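Local coordinates for putative uncharacterized protein PH0242 (Pyrococcus horikoshii, PDB 3VU1) that is the C-terminal globular domain of AglB, an archaeal protein of the oligosaccharyltransferase family, and carries a bound calcium ion, at residues A[191-195]-A[204-210]; A[306-311]-A[329-334]; A[347-351]-A[377-381]; A[386-392]-A[471-477]. All blocks are in the same frame, centred on the assembly; numbering follows the deposited sequence.

How the contacts relate
Contacts 3 and 4 form one unit: their centres are 11 Å apart, all four segments lie in the peripheral 2 domain, and strands 336-356 and 464-487 are neighbours in one sheet. Val347 N lies 3.1 Å from Phe475 O, a probable hydrogen bond, and Leu377 CD2 packs on Pro473 CG at 3.6 Å. Contact 2 reaches the same sheet by strand 304-314, with its nearest atoms about 14 Å from contact 4. Contact 1 lies across the chain's centre from the others, its centre about 42 Å from those of contacts 3 and 4. The calcium ligands Glu76, Ala285, His319 and Glu322 lie outside these segments, His319 and Glu322 falling between the two halves of contact 2.

Contact 1: residues A[191-195]-A[204-210]; sequences PYVVY and AYYKVAT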
# COMPACT_ATOMS: atom_id res chain seq x y z
N PRO A 191 4.98 21.12 17.93
CA PRO A 191 5.68 20.36 16.88
C PRO A 191 4.70 19.74 15.88
O PRO A 191 4.70 18.53 15.64
CB PRO A 191 6.46 19.32 17.67
CG PRO A 191 5.64 19.10 18.91
CD PRO A 191 4.73 20.28 19.12
N TYR A 192 3.88 20.61 15.29
CA TYR A 192 2.85 20.19 14.36
C TYR A 192 3.04 20.82 13.01
O TYR A 192 3.59 21.91 12.89
CB TYR A 192 1.48 20.54 14.92
CG TYR A 192 1.11 19.66 16.09
CD1 TYR A 192 1.53 19.99 17.38
CD2 TYR A 192 0.38 18.48 15.91
CE1 TYR A 192 1.22 19.17 18.45
CE2 TYR A 192 0.07 17.66 16.98
CZ TYR A 192 0.49 18.01 18.25
OH TYR A 192 0.19 17.21 19.33
N VAL A 193 2.56 20.12 12.00
CA VAL A 193 2.57 20.56 10.62
C VAL A 193 1.10 20.78 10.24
O VAL A 193 0.24 20.05 10.74
CB VAL A 193 3.24 19.48 9.71
CG1 VAL A 193 2.96 19.73 8.23
CG2 VAL A 193 4.74 19.42 9.97
N VAL A 194 0.80 21.78 9.39
CA VAL A 194 -0.58 21.97 8.94
C VAL A 194 -0.68 21.78 7.47
O VAL A 194 0.19 22.21 6.75
CB VAL A 194 -1.15 23.33 9.32
CG1 VAL A 194 -2.49 23.54 8.65
CG2 VAL A 194 -1.34 23.41 10.82
N TYR A 195 -1.72 21.08 7.03
CA TYR A 195 -2.02 20.99 5.60
C TYR A 195 -3.39 21.58 5.34
O TYR A 195 -4.39 21.13 5.94
CB TYR A 195 -2.00 19.56 5.11
CG TYR A 195 -0.65 18.89 5.18
CD1 TYR A 195 0.42 19.34 4.41
CD2 TYR A 195 -0.44 17.79 6.03
CE1 TYR A 195 1.66 18.70 4.48
CE2 TYR A 195 0.77 17.15 6.10
CZ TYR A 195 1.82 17.60 5.32
OH TYR A 195 3.03 16.94 5.41
N ALA A 204 -1.10 17.61 11.82
CA ALA A 204 -0.36 16.37 12.05
C ALA A 204 0.89 16.58 12.90
O ALA A 204 1.64 17.52 12.70
CB ALA A 204 0.00 15.71 10.73
N TYR A 205 1.10 15.68 13.84
CA TYR A 205 2.30 15.68 14.64
C TYR A 205 3.47 15.40 13.71
O TYR A 205 3.35 14.64 12.74
CB TYR A 205 2.16 14.63 15.74
CG TYR A 205 3.32 14.55 16.67
CD1 TYR A 205 3.66 15.62 17.49
CD2 TYR A 205 4.08 13.39 16.76
CE1 TYR A 205 4.72 15.54 18.37
CE2 TYR A 205 5.15 13.30 17.63
CZ TYR A 205 5.46 14.38 18.44
OH TYR A 205 6.51 14.31 19.32
N TYR A 206 4.61 16.02 14.00
CA TYR A 206 5.69 16.09 13.01
C TYR A 206 6.18 14.72 12.56
O TYR A 206 6.40 14.50 11.38
CB TYR A 206 6.85 17.01 13.46
CG TYR A 206 7.80 16.42 14.47
CD1 TYR A 206 9.06 15.94 14.08
CD2 TYR A 206 7.46 16.35 15.82
CE1 TYR A 206 9.95 15.40 15.01
CE2 TYR A 206 8.34 15.82 16.75
CZ TYR A 206 9.58 15.35 16.35
OH TYR A 206 10.45 14.84 17.30
N LYS A 207 6.28 13.79 13.51
CA LYS A 207 6.74 12.42 13.21
C LYS A 207 5.86 11.65 12.21
O LYS A 207 6.28 10.63 11.68
CB LYS A 207 6.88 11.62 14.51
CG LYS A 207 8.04 12.08 15.39
CD LYS A 207 8.20 11.22 16.62
CE LYS A 207 9.38 11.68 17.45
NZ LYS A 207 9.54 10.84 18.68
N VAL A 208 4.65 12.12 11.97
CA VAL A 208 3.75 11.43 11.07
C VAL A 208 3.16 12.39 10.05
O VAL A 208 2.23 12.03 9.32
CB VAL A 208 2.62 10.68 11.81
CG1 VAL A 208 3.19 9.59 12.70
CG2 VAL A 208 1.75 11.63 12.63
N ALA A 209 3.74 13.59 9.94
CA ALA A 209 3.33 14.57 8.91
C ALA A 209 3.36 14.05 7.47
O ALA A 209 2.48 14.38 6.70
CB ALA A 209 4.16 15.82 9.01
N THR A 210 4.34 13.24 7.11
CA THR A 210 4.41 12.74 5.73
C THR A 210 4.06 11.26 5.59
O THR A 210 4.43 10.62 4.61
CB THR A 210 5.79 13.02 5.09
OG1 THR A 210 6.83 12.41 5.87
CG2 THR A 210 6.03 14.54 4.98
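Val193 and Ala204 form an antiparallel hydrogen-bonded pair, with Val193 N to Ala204 O at 2.8 Å and Ala204 N to Val193 O at 3.0 Å, and Tyr192 is matched with Tyr205 as the adjoining non-hydrogen-bonded pair. This is the open end of the β-hairpin made by strands 192-196 and 200-205, part of a mixed sheet in the insert domain. A further, more bent bond runs from Tyr206 N to Pro191 O at 3.0 Å. Beyond it segment 204-210 curls: Val208 N bonds to Tyr205 O and Ala209 N to Tyr206 O, which brings Ala209 back over the hairpin until its CB meets Val193 CG2 at 3.8 Å. Although the CB atoms of Tyr192 and Tyr205 diverge, their rings make a T-shaped pair, centroids 5.7 Å apart and planes at 64°. The edge of Tyr205 is turned to the face of Tyr192, with CD1 above it near the rim; the Tyr205 hydroxyl goes on to Glu111. Pro191 touches the rings of Tyr205 and Tyr206, its CB against Tyr206 CD2 at 3.6 Å and its CG against Tyr205 CE1 at 3.7 Å. With CG beside its own backbone N (chi1 -65°), Tyr195 rises on the Ala209 side. Its OH, also bonded to Thr222, donates to Ala209 O at 2.9 Å from above the carbonyl plane, 67° out of it.

Contact 2: residues A[306-311]-A[329-334]; sequences IKRIKV and VTLPTA
Sheet-on-sheet packing in the peripheral 1 domain brings Ile306, Ile309 and Val311 against Val329, Pro332 and Ala334. Strand 304-314 pairs with strand 293-301, whereas strand 325-331 is the outermost strand of a separate four-stranded antiparallel sheet, next to strand 275-285. The local axes come no closer than 8.4 Å and run nearly antiparallel, at 162°. That spacing is far wider than a β-bridge, and accordingly no hydrogen bond joins the segments. At one end Val311 CG1 meets Val329 CG2 at 3.6 Å, the two valines crossing at a slant; chi1 of 64° sets Val329 CG1 between the backbone N and the carbonyl carbon, and CG2, anti to N, is the branch that touches. In the middle Ile309 and Pro332 point at each other tip to tip, CD1 to CD at 3.8 Å. The same Ile309 CD1 lies near the backbone oxygen of Thr330. Towards the far end Ile306 CD1 reaches Ala334 CB at 3.8 Å and passes Thr333 O at 3.7 Å. The aliphatic part of Lys307 lies more loosely over the proline, CD to CG at 4.3 Å. Cohesion here is therefore by dispersion and the hydrophobic effect, with each backbone bonded to its own sheet, as Ile309 is to Val297 and Val329 to His277.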
# COMPACT_ATOMS: atom_id res chain seq x y z
N ILE A 306 -6.27 -7.63 -27.86
CA ILE A 306 -6.09 -7.89 -29.29
C ILE A 306 -4.64 -8.11 -29.75
O ILE A 306 -4.40 -8.60 -30.85
CB ILE A 306 -6.78 -6.79 -30.13
CG1 ILE A 306 -5.96 -5.49 -30.13
CG2 ILE A 306 -8.21 -6.57 -29.63
CD1 ILE A 306 -6.67 -4.31 -30.75
N LYS A 307 -3.66 -7.77 -28.92
CA LYS A 307 -2.28 -8.11 -29.25
C LYS A 307 -1.41 -8.08 -28.00
O LYS A 307 -1.61 -7.23 -27.13
CB LYS A 307 -1.72 -7.16 -30.32
CG LYS A 307 -0.81 -7.85 -31.33
CD LYS A 307 0.06 -6.86 -32.10
CE LYS A 307 0.97 -7.61 -33.07
NZ LYS A 307 2.32 -6.98 -33.21
N ARG A 308 -0.48 -9.02 -27.89
CA ARG A 308 0.51 -9.00 -26.81
C ARG A 308 1.87 -8.79 -27.45
O ARG A 308 2.27 -9.56 -28.32
CB ARG A 308 0.52 -10.30 -26.00
CG ARG A 308 -0.75 -10.57 -25.22
CD ARG A 308 -0.93 -12.06 -24.94
NE ARG A 308 -2.12 -12.30 -24.13
CZ ARG A 308 -3.35 -12.52 -24.62
NH1 ARG A 308 -3.56 -12.54 -25.93
NH2 ARG A 308 -4.37 -12.72 -23.78
N ILE A 309 2.57 -7.75 -27.00
CA ILE A 309 3.85 -7.38 -27.56
C ILE A 309 4.90 -7.31 -26.46
O ILE A 309 4.77 -6.52 -25.52
CB ILE A 309 3.79 -6.01 -28.28
CG1 ILE A 309 2.59 -5.94 -29.21
CG2 ILE A 309 5.10 -5.72 -29.02
CD1 ILE A 309 2.05 -4.55 -29.37
N LYS A 310 5.94 -8.12 -26.61
CA LYS A 310 7.09 -8.08 -25.72
C LYS A 310 7.96 -6.86 -26.07
O LYS A 310 8.41 -6.71 -27.20
CB LYS A 310 7.88 -9.39 -25.81
CG LYS A 310 9.28 -9.29 -25.27
CD LYS A 310 9.97 -10.63 -25.05
CE LYS A 310 11.45 -10.34 -24.79
NZ LYS A 310 12.24 -11.46 -24.20
N VAL A 311 8.20 -6.00 -25.10
CA VAL A 311 8.93 -4.76 -25.34
C VAL A 311 10.22 -4.66 -24.56
O VAL A 311 10.92 -3.65 -24.65
CB VAL A 311 8.10 -3.47 -25.02
CG1 VAL A 311 6.84 -3.41 -25.87
CG2 VAL A 311 7.76 -3.33 -23.52
N VAL A 329 8.46 0.53 -29.31
CA VAL A 329 7.27 -0.26 -29.52
C VAL A 329 6.44 0.25 -30.70
O VAL A 329 6.32 1.45 -30.92
CB VAL A 329 6.43 -0.34 -28.22
CG1 VAL A 329 5.90 1.03 -27.77
CG2 VAL A 329 5.30 -1.37 -28.35
N THR A 330 5.87 -0.68 -31.46
CA THR A 330 4.88 -0.30 -32.44
C THR A 330 3.52 -0.67 -31.87
O THR A 330 3.17 -1.86 -31.79
CB THR A 330 5.09 -1.01 -33.79
OG1 THR A 330 6.46 -0.83 -34.22
CG2 THR A 330 4.14 -0.44 -34.84
N LEU A 331 2.76 0.35 -31.47
CA LEU A 331 1.41 0.14 -30.93
C LEU A 331 0.35 0.07 -32.03
O LEU A 331 0.16 1.04 -32.76
CB LEU A 331 1.05 1.29 -29.99
CG LEU A 331 2.05 1.67 -28.89
CD1 LEU A 331 1.52 2.88 -28.16
CD2 LEU A 331 2.26 0.52 -27.91
N PRO A 332 -0.39 -1.05 -32.12
CA PRO A 332 -1.48 -1.11 -33.08
C PRO A 332 -2.60 -0.22 -32.62
O PRO A 332 -2.61 0.20 -31.46
CB PRO A 332 -1.95 -2.56 -32.97
CG PRO A 332 -1.66 -2.94 -31.57
CD PRO A 332 -0.39 -2.21 -31.21
N THR A 333 -3.54 0.05 -33.52
CA THR A 333 -4.72 0.85 -33.18
C THR A 333 -5.57 0.03 -32.19
O THR A 333 -5.67 -1.18 -32.35
CB THR A 333 -5.55 1.20 -34.44
OG1 THR A 333 -5.94 -0.03 -35.03
CG2 THR A 333 -4.72 1.94 -35.51
N ALA A 334 -6.15 0.68 -31.19
CA ALA A 334 -6.87 0.03 -30.10
C ALA A 334 -7.38 1.11 -29.19
O ALA A 334 -6.94 2.25 -29.29
CB ALA A 334 -5.96 -0.89 -29.32

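Contact 3: residues A[347-351]-A[377-381]; sequences VGVLT and LKVGV
Leu350 lies over the backbone oxygen of Lys378 and against the side chain of Leu377, as part of the antiparallel pairing of strands 336-356 and 372-381 in the peripheral 2 domain. Its CB lies 4.1 Å from Lys378 O. CG is anti to the carbonyl carbon (chi1 -59°), and from there CD1 continues the extended chain while CD2 turns back over the neighbouring strand. At the tip CD2 lies 3.9 Å from Lys378 O and 4.0 Å from Leu377 CD2; Pro363, from a loop, also touches the Leu350 side chain. The backbone supplies the polar frame. Val349 and Gly380 form a hydrogen-bonded pair, Val349 N to Gly380 O at 3.0 Å and Gly380 N to Val349 O at 2.8 Å. Further on, Thr351 N reaches Lys378 O at 2.8 Å, coming from 37° above the carbonyl plane, and Thr351 OG1 adds a weak bond to that same oxygen. At the other end the CA of Gly348 lies against Val379 CG2 and gives a CA-H...O contact to Gly380 O. Lys378 O thus accepts from a backbone N-H and, weakly, a hydroxyl, so the strand pairing, mainly by backbone bonds, satisfies this oxygen with Leu350 carbons beside it.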
# COMPACT_ATOMS: atom_id res chain seq x y z
N VAL A 347 0.01 -16.66 -6.34
CA VAL A 347 -1.40 -16.62 -6.70
C VAL A 347 -2.10 -17.70 -5.89
O VAL A 347 -1.44 -18.56 -5.29
CB VAL A 347 -1.71 -16.91 -8.20
CG1 VAL A 347 -1.36 -15.73 -9.10
CG2 VAL A 347 -1.01 -18.17 -8.69
N GLY A 348 -3.43 -17.66 -5.90
CA GLY A 348 -4.23 -18.70 -5.26
C GLY A 348 -4.69 -18.32 -3.87
O GLY A 348 -3.88 -17.96 -3.02
N VAL A 349 -6.00 -18.39 -3.65
CA VAL A 349 -6.61 -18.20 -2.35
C VAL A 349 -7.14 -19.56 -1.86
O VAL A 349 -7.75 -20.30 -2.64
CB VAL A 349 -7.77 -17.17 -2.47
CG1 VAL A 349 -8.43 -16.89 -1.15
CG2 VAL A 349 -7.22 -15.87 -2.99
N LEU A 350 -6.90 -19.90 -0.59
CA LEU A 350 -7.48 -21.14 -0.02
C LEU A 350 -9.00 -21.08 0.01
O LEU A 350 -9.57 -20.11 0.52
CB LEU A 350 -6.94 -21.43 1.38
CG LEU A 350 -5.43 -21.57 1.35
CD1 LEU A 350 -4.90 -21.70 2.77
CD2 LEU A 350 -4.97 -22.72 0.46
N THR A 351 -9.65 -22.10 -0.56
CA THR A 351 -11.13 -22.07 -0.63
C THR A 351 -11.83 -23.03 0.32
O THR A 351 -13.06 -22.95 0.50
CB THR A 351 -11.66 -22.28 -2.05
OG1 THR A 351 -10.91 -23.32 -2.69
CG2 THR A 351 -11.57 -20.98 -2.85
N LEU A 377 -4.99 -29.32 0.02
CA LEU A 377 -5.38 -27.92 -0.16
C LEU A 377 -6.41 -27.84 -1.25
O LEU A 377 -6.36 -28.60 -2.21
CB LEU A 377 -4.20 -27.09 -0.66
CG LEU A 377 -2.90 -27.13 0.11
CD1 LEU A 377 -1.72 -26.98 -0.83
CD2 LEU A 377 -2.90 -26.02 1.14
N LYS A 378 -7.32 -26.90 -1.10
CA LYS A 378 -8.18 -26.48 -2.17
C LYS A 378 -7.89 -24.99 -2.37
O LYS A 378 -8.00 -24.17 -1.44
CB LYS A 378 -9.65 -26.77 -1.84
CG LYS A 378 -10.23 -28.01 -2.52
CD LYS A 378 -10.86 -29.04 -1.56
CE LYS A 378 -11.92 -28.48 -0.61
NZ LYS A 378 -13.11 -27.87 -1.29
N VAL A 379 -7.50 -24.63 -3.59
CA VAL A 379 -7.13 -23.25 -3.90
C VAL A 379 -7.84 -22.74 -5.14
O VAL A 379 -8.05 -23.49 -6.09
CB VAL A 379 -5.60 -23.12 -4.03
CG1 VAL A 379 -5.06 -24.03 -5.12
CG2 VAL A 379 -5.20 -21.68 -4.27
N GLY A 380 -8.23 -21.46 -5.11
CA GLY A 380 -8.91 -20.81 -6.24
C GLY A 380 -8.02 -19.80 -6.95
O GLY A 380 -7.31 -19.02 -6.30
N VAL A 381 -8.03 -19.83 -8.29
CA VAL A 381 -7.31 -18.87 -9.11
C VAL A 381 -8.20 -18.36 -10.21
O VAL A 381 -9.14 -19.03 -10.60
CB VAL A 381 -6.06 -19.49 -9.76
CG1 VAL A 381 -4.92 -19.62 -8.75
CG2 VAL A 381 -6.40 -20.84 -10.38

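Contact 4: residues A[386-392]-A[471-477]; sequences TADLYLR and VEPVFIV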
# COMPACT_ATOMS: atom_id res chain seq x y z
N THR A 386 0.79 -22.60 -14.52
CA THR A 386 1.62 -23.70 -14.08
C THR A 386 2.41 -23.21 -12.88
O THR A 386 3.23 -22.30 -12.98
CB THR A 386 2.48 -24.21 -15.25
OG1 THR A 386 1.58 -24.79 -16.20
CG2 THR A 386 3.53 -25.26 -14.79
N ALA A 387 2.13 -23.81 -11.74
CA ALA A 387 2.69 -23.35 -10.47
C ALA A 387 3.69 -24.33 -9.88
O ALA A 387 3.67 -25.51 -10.18
CB ALA A 387 1.57 -23.09 -9.47
N ASP A 388 4.58 -23.79 -9.07
CA ASP A 388 5.35 -24.54 -8.11
C ASP A 388 4.71 -24.28 -6.74
O ASP A 388 4.17 -23.19 -6.50
CB ASP A 388 6.80 -24.08 -8.15
CG ASP A 388 7.50 -24.44 -9.46
OD1 ASP A 388 8.66 -23.99 -9.65
OD2 ASP A 388 6.89 -25.15 -10.30
N LEU A 389 4.73 -25.29 -5.86
CA LEU A 389 4.18 -25.13 -4.52
C LEU A 389 5.30 -25.13 -3.49
O LEU A 389 6.09 -26.06 -3.45
CB LEU A 389 3.20 -26.25 -4.22
CG LEU A 389 2.69 -26.44 -2.78
CD1 LEU A 389 2.00 -25.18 -2.24
CD2 LEU A 389 1.79 -27.67 -2.68
N TYR A 390 5.39 -24.08 -2.67
CA TYR A 390 6.41 -24.04 -1.64
C TYR A 390 5.81 -24.00 -0.25
O TYR A 390 4.61 -23.73 -0.08
CB TYR A 390 7.30 -22.80 -1.76
CG TYR A 390 8.17 -22.72 -2.98
CD1 TYR A 390 7.63 -22.39 -4.23
CD2 TYR A 390 9.54 -22.94 -2.89
CE1 TYR A 390 8.43 -22.30 -5.35
CE2 TYR A 390 10.34 -22.85 -4.01
CZ TYR A 390 9.78 -22.54 -5.23
OH TYR A 390 10.59 -22.46 -6.34
N LEU A 391 6.66 -24.25 0.75
CA LEU A 391 6.33 -23.87 2.10
C LEU A 391 7.13 -22.62 2.36
O LEU A 391 8.36 -22.60 2.13
CB LEU A 391 6.68 -24.96 3.12
CG LEU A 391 5.89 -26.28 3.14
CD1 LEU A 391 6.28 -27.04 4.41
CD2 LEU A 391 4.37 -26.11 3.07
N ARG A 392 6.43 -21.58 2.82
CA ARG A 392 7.02 -20.26 3.01
C ARG A 392 6.93 -19.84 4.45
O ARG A 392 5.88 -19.99 5.06
CB ARG A 392 6.33 -19.20 2.12
CG ARG A 392 7.19 -17.94 1.95
CD ARG A 392 6.41 -16.79 1.36
NE ARG A 392 5.20 -16.52 2.13
CZ ARG A 392 4.12 -15.91 1.66
NH1 ARG A 392 4.06 -15.49 0.40
NH2 ARG A 392 3.08 -15.75 2.45
N VAL A 471 3.78 -20.39 8.66
CA VAL A 471 4.28 -21.38 7.74
C VAL A 471 3.13 -21.68 6.83
O VAL A 471 2.08 -22.16 7.27
CB VAL A 471 4.78 -22.64 8.47
CG1 VAL A 471 5.16 -23.73 7.46
CG2 VAL A 471 5.96 -22.28 9.35
N GLU A 472 3.30 -21.37 5.55
CA GLU A 472 2.18 -21.25 4.65
C GLU A 472 2.50 -21.90 3.36
O GLU A 472 3.65 -21.90 2.94
CB GLU A 472 1.86 -19.78 4.39
CG GLU A 472 1.39 -18.98 5.59
CD GLU A 472 1.06 -17.55 5.20
OE1 GLU A 472 -0.09 -17.30 4.81
OE2 GLU A 472 1.95 -16.68 5.28
N PRO A 473 1.48 -22.48 2.71
CA PRO A 473 1.66 -22.97 1.37
C PRO A 473 1.49 -21.81 0.39
O PRO A 473 0.62 -20.97 0.57
CB PRO A 473 0.55 -23.99 1.23
CG PRO A 473 -0.54 -23.41 2.06
CD PRO A 473 0.16 -22.82 3.25
N VAL A 474 2.35 -21.75 -0.62
CA VAL A 474 2.41 -20.62 -1.54
C VAL A 474 2.62 -21.20 -2.94
O VAL A 474 3.53 -22.03 -3.15
CB VAL A 474 3.55 -19.63 -1.16
CG1 VAL A 474 3.80 -18.60 -2.25
CG2 VAL A 474 3.23 -18.91 0.13
N PHE A 475 1.78 -20.76 -3.88
CA PHE A 475 1.88 -21.18 -5.27
C PHE A 475 2.59 -20.11 -6.08
O PHE A 475 2.08 -19.01 -6.18
CB PHE A 475 0.50 -21.43 -5.85
CG PHE A 475 -0.19 -22.62 -5.26
CD1 PHE A 475 -0.87 -22.52 -4.04
CD2 PHE A 475 -0.14 -23.85 -5.91
CE1 PHE A 475 -1.51 -23.64 -3.48
CE2 PHE A 475 -0.77 -24.98 -5.34
CZ PHE A 475 -1.46 -24.86 -4.13
N ILE A 476 3.75 -20.45 -6.63
CA ILE A 476 4.54 -19.51 -7.44
C ILE A 476 4.36 -19.76 -8.94
O ILE A 476 4.51 -20.87 -9.40
CB ILE A 476 6.04 -19.55 -7.09
CG1 ILE A 476 6.26 -19.24 -5.61
CG2 ILE A 476 6.83 -18.57 -7.96
CD1 ILE A 476 5.58 -17.98 -5.14
N VAL A 477 4.04 -18.71 -9.68
CA VAL A 477 3.81 -18.77 -11.12
C VAL A 477 4.46 -17.57 -11.77
O VAL A 477 4.87 -16.63 -11.06
CB VAL A 477 2.31 -18.74 -11.44
CG1 VAL A 477 1.59 -19.92 -10.81
CG2 VAL A 477 1.68 -17.43 -10.96
O HOH W 1 4.48 -17.37 5.02
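Glu472 OE2 is gripped by Arg392 NH2 at 3.2 Å, the salt bridge of the contact, and by a water that donates to it at 2.6 Å. The carboxylate and guanidinium planes stand 70° apart: OE2 lies in the guanidinium plane, whereas NH2 approaches from 61° above the carboxylate. The water also donates to Arg392 O and accepts from Arg392 NE, closing a small network at this end of strands 385-401 and 464-487, antiparallel neighbours within the peripheral 2 part of the large sheet. Arg392 is bent at chi3 (54°), which lays its guanidinium over Val474, whose CG2 is centred on one face, 3.5 Å from Arg392 CZ. Arg392 NH1 goes on to Ser81 O. Six backbone bonds hold the strands in register, two at each of the pairs Asp388-Ile476, Tyr390-Val474 and Arg392-Glu472; Tyr390 N to Val474 O measures 2.8 Å. On the face of these residues, Tyr390 CD1 meets Ile476 CG1 at 3.7 Å, the side chains crossing at about a right angle. On the face of Leu389, Phe475 and Pro473, Leu389 CD1 sits over the Phe475 ring in a CH-pi contact, 4.0 Å from its centroid, and also touches Pro473 CB. Ala387 CB approaches the edge of that ring, 4.0 Å from CD2, and Leu377 and Val379 pack on Phe475 too. The two faces thus differ in chemistry: one is apolar, while the other carries a buried arginine whose positive charge is probably balanced by Glu472 and eased further by Ser81 O.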